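PDB 1L5P: ferredoxin, which carries electrons through a single [2Fe-2S] cluster, linking pyruvate:ferredoxin oxidoreductase to hydrogenase in the hydrogenosome. Local coordinates for residues G40-G45 with L76-T81; K50-K55 with P71-L76. All coordinates share one frame; numbering follows the deposited sequence.

In the fold
After the hairpin of strands 2-7 and 10-15 and helix 22-27, the chain enters the loop that surrounds the [2Fe-2S] cluster. Residues 40-45 of this loop meet residues 76-81 in contact 1, which closes a long loop of the chain across the cluster. Nested inside it is contact 2: strand 48-53 follows the cluster loop, helix 61-67 lies between, and the turn at 71-74 leads into strand 74-76, one edge of the mixed five-stranded sheet, beside strand 48-53. Leu76 belongs to both contacts, so the sheet edge runs straight into the cluster pocket. Contact 2 thus ties strand to strand, and contact 1 ties cluster loop to the 3-10 turn beyond.

Contact 1: G40-G45 with L76-T81; sequences GNKACG and LACAIT. With FES (Fe2/s2 (inorganic) cluster), chain D.
This is part of the cluster pocket of a [2Fe-2S] ferredoxin with the beta-grasp fold, its cysteine spacing that of the adrenodoxin type; loop 40-45 curls around the inorganic core and the 3-10 turn at 77-79 brings up the last cysteine ligand. Cys78 SG binds FE2 at 2.2 Å and Cys44 SG binds FE1 at 2.4 Å; Cys47 and Cys38 complete the two irons. The chi1 of Cys78, 64°, turns SG to FE2 while CB stays against Gly40. Packing is tightest there, where Cys78 CB presses on the backbone of Gly40, 3.2 Å from its CA, a place with little room for a side chain; the positive phi of Gly40 also favours glycine. Leu76 forms a second close patch: one methyl of this buried side chain, CD1, faces bridging sulfide S1 at 4.0 Å, and the other, CD2, rests on the loop backbone, 3.7 Å from Gly45 CA. The looser, exposed side belongs to Lys42. Its chain runs extended beyond CG along the 3-10 turn, grazing Cys78 SG with CG and ending its contact with CD 4.2 Å from Ala79 CA.

Contact 2: K50-K55 with P71-L76; sequences KHVSGK and PANARL
Asn73 O is gripped by one conventional hydrogen bond, from His51 N at 3.0 Å, and by one weaker CA-H...O contact from Lys50 CA. The amide N approaches nearly along the C=O axis, and its N-H...O angle is 153°. These contacts join strand 48-53 to edge strand 74-76, where Lys50 and Ala74 form an antiparallel, non-hydrogen-bonded pair; the type I turn from Pro71 to Ala74, closed by Ala74 N on Pro71 O at 2.8 Å, leads into that edge. Asn73, its CG between backbone N and carbonyl carbon (chi1 44°), crosses Lys50 obliquely and lays its amide against the aliphatic chain, with OD1 3.7 Å from Lys50 CG. Lys50 then bends away to a salt bridge with Glu92 on strand 90-92. The other polar link runs through His51, whose CG is anti to its backbone N (chi1 172°). At one ring nitrogen, NE2 donates weakly to Ser53 O and to Gly54 O, which is consistent with a proton on NE2. At the other, a water lies at the ring edge, 2.7 Å from His51 ND1, so the ring is held at both nitrogens. This water accepts from Arg75 NH1 at 2.9 Å and so bridges the two side chains, while the charge of Arg75 is met by a salt bridge from its NE to Glu63.

Contact 1: G40-G45 with L76-T81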
ATOM      1  N   GLY A  40      -1.607  -9.290   5.517  1.00 33.13           N
ATOM      2  CA  GLY A  40      -0.321  -8.839   5.007  1.00 36.98           C
ATOM      3  C   GLY A  40       0.685  -9.941   4.727  1.00 39.26           C
ATOM      4  O   GLY A  40       1.879  -9.772   4.942  1.00 39.05           O
ATOM      5  N   ASN A  41       0.201 -11.067   4.221  1.00 43.38           N
ATOM      6  CA  ASN A  41       1.048 -12.216   3.922  1.00 46.56           C
ATOM      7  C   ASN A  41       1.267 -12.398   2.411  1.00 47.71           C
ATOM      8  O   ASN A  41       1.844 -13.401   1.976  1.00 49.56           O
ATOM      9  CB  ASN A  41       0.399 -13.473   4.530  1.00 48.56           C
ATOM     10  CG  ASN A  41       1.242 -14.728   4.355  1.00 51.52           C
ATOM     11  OD1 ASN A  41       0.710 -15.822   4.111  1.00 49.69           O
ATOM     12  ND2 ASN A  41       2.560 -14.579   4.482  1.00 53.80           N
ATOM     13  N   LYS A  42       0.812 -11.427   1.617  1.00 46.84           N
ATOM     14  CA  LYS A  42       0.949 -11.478   0.161  1.00 44.63           C
ATOM     15  C   LYS A  42       0.432 -12.808  -0.412  1.00 43.62           C
ATOM     16  O   LYS A  42       1.068 -13.421  -1.269  1.00 44.13           O
ATOM     17  CB  LYS A  42       2.414 -11.257  -0.229  1.00 44.66           C
ATOM     18  CG  LYS A  42       3.224 -10.489   0.815  1.00 44.33           C
ATOM     19  CD  LYS A  42       4.620 -10.146   0.303  1.00 47.52           C
ATOM     20  CE  LYS A  42       5.629 -10.006   1.440  1.00 47.93           C
ATOM     21  NZ  LYS A  42       7.002  -9.708   0.932  1.00 48.33           N
ATOM     22  N   ALA A  43      -0.731 -13.245   0.064  1.00 41.33           N
ATOM     23  CA  ALA A  43      -1.319 -14.494  -0.401  1.00 38.02           C
ATOM     24  C   ALA A  43      -2.786 -14.361  -0.785  1.00 37.92           C
ATOM     25  O   ALA A  43      -3.288 -15.174  -1.549  1.00 39.39           O
ATOM     26  CB  ALA A  43      -1.156 -15.576   0.654  1.00 35.42           C
ATOM     27  N   CYS A  44      -3.475 -13.341  -0.279  1.00 36.92           N
ATOM     28  CA  CYS A  44      -4.893 -13.155  -0.607  1.00 34.37           C
ATOM     29  C   CYS A  44      -5.131 -12.146  -1.741  1.00 34.44           C
ATOM     30  O   CYS A  44      -6.089 -12.276  -2.507  1.00 32.18           O
ATOM     31  CB  CYS A  44      -5.666 -12.734   0.652  1.00 34.41           C
ATOM     32  SG  CYS A  44      -5.589 -10.969   1.089  1.00 27.65           S
ATOM     33  N   GLY A  45      -4.257 -11.143  -1.842  1.00 34.98           N
ATOM     34  CA  GLY A  45      -4.384 -10.129  -2.877  1.00 32.96           C
ATOM     35  C   GLY A  45      -5.555  -9.174  -2.692  1.00 32.12           C
ATOM     36  O   GLY A  45      -6.101  -8.647  -3.660  1.00 31.57           O
ATOM     37  N   LEU A  76       0.095  -4.191  -4.009  1.00 23.75           N
ATOM     38  CA  LEU A  76      -0.391  -4.844  -2.801  1.00 23.38           C
ATOM     39  C   LEU A  76       0.207  -4.045  -1.655  1.00 23.32           C
ATOM     40  O   LEU A  76       1.423  -3.974  -1.517  1.00 24.22           O
ATOM     41  CB  LEU A  76       0.121  -6.284  -2.712  1.00 23.30           C
ATOM     42  CG  LEU A  76      -0.453  -7.359  -3.638  1.00 22.28           C
ATOM     43  CD1 LEU A  76       0.088  -8.706  -3.186  1.00 20.12           C
ATOM     44  CD2 LEU A  76      -1.976  -7.351  -3.607  1.00 19.62           C
ATOM     45  N   ALA A  77      -0.639  -3.442  -0.832  1.00 24.77           N
ATOM     46  CA  ALA A  77      -0.157  -2.645   0.282  1.00 22.13           C
ATOM     47  C   ALA A  77       0.799  -3.413   1.183  1.00 22.59           C
ATOM     48  O   ALA A  77       1.777  -2.849   1.660  1.00 24.21           O
ATOM     49  CB  ALA A  77      -1.336  -2.125   1.087  1.00 23.79           C
ATOM     50  N   CYS A  78       0.541  -4.696   1.420  1.00 24.03           N
ATOM     51  CA  CYS A  78       1.428  -5.459   2.296  1.00 26.67           C
ATOM     52  C   CYS A  78       2.754  -5.873   1.636  1.00 28.86           C
ATOM     53  O   CYS A  78       3.673  -6.352   2.312  1.00 29.29           O
ATOM     54  CB  CYS A  78       0.713  -6.691   2.857  1.00 28.40           C
ATOM     55  SG  CYS A  78       0.221  -7.903   1.630  1.00 34.56           S
ATOM     56  N   ALA A  79       2.859  -5.672   0.324  1.00 29.34           N
ATOM     57  CA  ALA A  79       4.075  -6.006  -0.408  1.00 27.76           C
ATOM     58  C   ALA A  79       5.052  -4.832  -0.361  1.00 29.94           C
ATOM     59  O   ALA A  79       6.218  -4.960  -0.736  1.00 31.34           O
ATOM     60  CB  ALA A  79       3.731  -6.329  -1.845  1.00 25.36           C
ATOM     61  N   ILE A  80       4.566  -3.683   0.103  1.00 29.54           N
ATOM     62  CA  ILE A  80       5.377  -2.477   0.185  1.00 25.27           C
ATOM     63  C   ILE A  80       5.871  -2.215   1.597  1.00 27.32           C
ATOM     64  O   ILE A  80       5.086  -1.910   2.493  1.00 29.14           O
ATOM     65  CB  ILE A  80       4.573  -1.271  -0.302  1.00 22.54           C
ATOM     66  CG1 ILE A  80       4.211  -1.466  -1.771  1.00 17.60           C
ATOM     67  CG2 ILE A  80       5.373   0.002  -0.121  1.00 24.41           C
ATOM     68  CD1 ILE A  80       3.137  -0.560  -2.262  1.00 16.13           C
ATOM     69  N   THR A  81       7.178  -2.351   1.791  1.00 28.80           N
ATOM     70  CA  THR A  81       7.808  -2.117   3.087  1.00 31.97           C
ATOM     71  C   THR A  81       8.289  -0.672   3.086  1.00 35.31           C
ATOM     72  O   THR A  81       9.197  -0.323   2.329  1.00 37.52           O
ATOM     73  CB  THR A  81       9.030  -3.039   3.290  1.00 31.65           C
ATOM     74  OG1 THR A  81       8.645  -4.400   3.064  1.00 32.58           O
ATOM     75  CG2 THR A  81       9.579  -2.899   4.700  1.00 28.95           C
TER
HETATM   76 FE1  FES D  94      -3.294 -10.553   1.719  1.00 29.89          FE
HETATM   77 FE2  FES D  94      -1.927  -8.250   1.221  1.00 32.50          FE
HETATM   78  S1  FES D  94      -2.124 -10.024  -0.127  1.00 33.00           S
HETATM   79  S2  FES D  94      -3.101  -8.763   3.082  1.00 30.45           S

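Contact 2: K50-K55 with P71-L76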
ATOM      1  N   LYS A  50      -3.488   2.022  -5.036  1.00 30.93           N
ATOM      2  CA  LYS A  50      -2.860   2.533  -6.251  1.00 28.41           C
ATOM      3  C   LYS A  50      -1.738   3.501  -5.938  1.00 28.80           C
ATOM      4  O   LYS A  50      -1.938   4.475  -5.222  1.00 30.57           O
ATOM      5  CB  LYS A  50      -3.894   3.219  -7.146  1.00 26.60           C
ATOM      6  CG  LYS A  50      -4.514   2.309  -8.181  1.00 27.29           C
ATOM      7  CD  LYS A  50      -5.973   2.041  -7.880  1.00 31.29           C
ATOM      8  CE  LYS A  50      -6.819   3.275  -8.160  1.00 35.61           C
ATOM      9  NZ  LYS A  50      -8.104   3.286  -7.404  1.00 38.60           N
ATOM     10  N   HIS A  51      -0.551   3.220  -6.465  1.00 27.86           N
ATOM     11  CA  HIS A  51       0.596   4.089  -6.262  1.00 27.84           C
ATOM     12  C   HIS A  51       0.511   5.202  -7.307  1.00 28.94           C
ATOM     13  O   HIS A  51       0.673   4.953  -8.504  1.00 27.56           O
ATOM     14  CB  HIS A  51       1.896   3.300  -6.431  1.00 30.39           C
ATOM     15  CG  HIS A  51       3.130   4.152  -6.424  1.00 32.82           C
ATOM     16  ND1 HIS A  51       4.295   3.777  -7.059  1.00 32.15           N
ATOM     17  CD2 HIS A  51       3.384   5.351  -5.849  1.00 33.23           C
ATOM     18  CE1 HIS A  51       5.212   4.708  -6.874  1.00 36.33           C
ATOM     19  NE2 HIS A  51       4.685   5.675  -6.142  1.00 33.57           N
ATOM     20  N   VAL A  52       0.243   6.428  -6.855  1.00 31.14           N
ATOM     21  CA  VAL A  52       0.122   7.563  -7.768  1.00 31.63           C
ATOM     22  C   VAL A  52       1.275   8.560  -7.760  1.00 30.75           C
ATOM     23  O   VAL A  52       1.427   9.320  -8.713  1.00 31.32           O
ATOM     24  CB  VAL A  52      -1.174   8.359  -7.537  1.00 35.87           C
ATOM     25  CG1 VAL A  52      -2.375   7.483  -7.878  1.00 39.80           C
ATOM     26  CG2 VAL A  52      -1.234   8.872  -6.101  1.00 34.58           C
ATOM     27  N   SER A  53       2.081   8.572  -6.705  1.00 28.44           N
ATOM     28  CA  SER A  53       3.209   9.490  -6.661  1.00 29.01           C
ATOM     29  C   SER A  53       4.276   8.992  -5.726  1.00 29.03           C
ATOM     30  O   SER A  53       4.007   8.192  -4.832  1.00 32.08           O
ATOM     31  CB  SER A  53       2.777  10.883  -6.199  1.00 31.04           C
ATOM     32  OG  SER A  53       1.526  11.259  -6.741  1.00 36.64           O
ATOM     33  N   GLY A  54       5.494   9.473  -5.933  1.00 28.90           N
ATOM     34  CA  GLY A  54       6.593   9.081  -5.073  1.00 31.38           C
ATOM     35  C   GLY A  54       7.347   7.829  -5.477  1.00 33.02           C
ATOM     36  O   GLY A  54       6.920   7.069  -6.343  1.00 34.04           O
ATOM     37  N   LYS A  55       8.481   7.616  -4.827  1.00 34.10           N
ATOM     38  CA  LYS A  55       9.316   6.468  -5.107  1.00 35.97           C
ATOM     39  C   LYS A  55       8.886   5.240  -4.331  1.00 35.46           C
ATOM     40  O   LYS A  55       8.775   5.271  -3.104  1.00 36.27           O
ATOM     41  CB  LYS A  55      10.772   6.778  -4.765  1.00 39.89           C
ATOM     42  CG  LYS A  55      11.472   7.670  -5.767  1.00 45.89           C
ATOM     43  CD  LYS A  55      12.612   8.433  -5.103  1.00 50.80           C
ATOM     44  CE  LYS A  55      12.834   9.793  -5.762  1.00 54.38           C
ATOM     45  NZ  LYS A  55      11.665  10.231  -6.590  1.00 56.13           N
ATOM     46  N   PRO A  71      -5.551  -2.593 -12.299  1.00 28.80           N
ATOM     47  CA  PRO A  71      -5.077  -1.425 -13.048  1.00 26.42           C
ATOM     48  C   PRO A  71      -3.553  -1.313 -13.029  1.00 24.98           C
ATOM     49  O   PRO A  71      -2.888  -1.754 -12.081  1.00 24.12           O
ATOM     50  CB  PRO A  71      -5.770  -0.238 -12.362  1.00 27.57           C
ATOM     51  CG  PRO A  71      -6.938  -0.841 -11.650  1.00 25.27           C
ATOM     52  CD  PRO A  71      -6.465  -2.197 -11.211  1.00 27.19           C
ATOM     53  N   ALA A  72      -3.022  -0.712 -14.087  1.00 24.24           N
ATOM     54  CA  ALA A  72      -1.589  -0.536 -14.271  1.00 24.60           C
ATOM     55  C   ALA A  72      -0.807  -0.069 -13.053  1.00 25.80           C
ATOM     56  O   ALA A  72       0.351  -0.442 -12.869  1.00 23.64           O
ATOM     57  CB  ALA A  72      -1.358   0.421 -15.413  1.00 26.35           C
ATOM     58  N   ASN A  73      -1.437   0.748 -12.218  1.00 27.89           N
ATOM     59  CA  ASN A  73      -0.760   1.294 -11.046  1.00 29.20           C
ATOM     60  C   ASN A  73      -1.146   0.640  -9.730  1.00 27.45           C
ATOM     61  O   ASN A  73      -0.879   1.179  -8.657  1.00 26.44           O
ATOM     62  CB  ASN A  73      -1.006   2.802 -10.966  1.00 34.63           C
ATOM     63  CG  ASN A  73      -2.461   3.181 -11.233  1.00 40.05           C
ATOM     64  OD1 ASN A  73      -3.273   2.367 -11.702  1.00 40.69           O
ATOM     65  ND2 ASN A  73      -2.796   4.435 -10.938  1.00 43.67           N
ATOM     66  N   ALA A  74      -1.761  -0.531  -9.816  1.00 25.39           N
ATOM     67  CA  ALA A  74      -2.174  -1.262  -8.630  1.00 22.27           C
ATOM     68  C   ALA A  74      -0.978  -1.908  -7.959  1.00 21.32           C
ATOM     69  O   ALA A  74      -0.043  -2.330  -8.622  1.00 22.92           O
ATOM     70  CB  ALA A  74      -3.187  -2.333  -9.010  1.00 20.28           C
ATOM     71  N   ARG A  75      -1.015  -1.980  -6.636  1.00 21.07           N
ATOM     72  CA  ARG A  75       0.041  -2.605  -5.862  1.00 20.20           C
ATOM     73  C   ARG A  75      -0.607  -3.245  -4.629  1.00 23.39           C
ATOM     74  O   ARG A  75      -1.729  -2.898  -4.259  1.00 23.12           O
ATOM     75  CB  ARG A  75       1.069  -1.563  -5.417  1.00 20.42           C
ATOM     76  CG  ARG A  75       1.839  -0.895  -6.542  1.00 21.94           C
ATOM     77  CD  ARG A  75       2.877  -1.834  -7.158  1.00 19.70           C
ATOM     78  NE  ARG A  75       3.687  -2.493  -6.146  1.00 15.16           N
ATOM     79  CZ  ARG A  75       4.885  -2.075  -5.761  1.00 18.81           C
ATOM     80  NH1 ARG A  75       5.416  -0.993  -6.311  1.00 18.26           N
ATOM     81  NH2 ARG A  75       5.554  -2.736  -4.821  1.00 18.54           N
ATOM     82  N   LEU A  76       0.095  -4.191  -4.009  1.00 23.75           N
ATOM     83  CA  LEU A  76      -0.391  -4.844  -2.801  1.00 23.38           C
ATOM     84  C   LEU A  76       0.207  -4.045  -1.655  1.00 23.32           C
ATOM     85  O   LEU A  76       1.423  -3.974  -1.517  1.00 24.22           O
ATOM     86  CB  LEU A  76       0.121  -6.284  -2.712  1.00 23.30           C
ATOM     87  CG  LEU A  76      -0.453  -7.359  -3.638  1.00 22.28           C
ATOM     88  CD1 LEU A  76       0.088  -8.706  -3.186  1.00 20.12           C
ATOM     89  CD2 LEU A  76      -1.976  -7.351  -3.607  1.00 19.62           C
TER
HETATM   90  O   HOH W   1       4.769   1.235  -7.975  1.00 31.62           O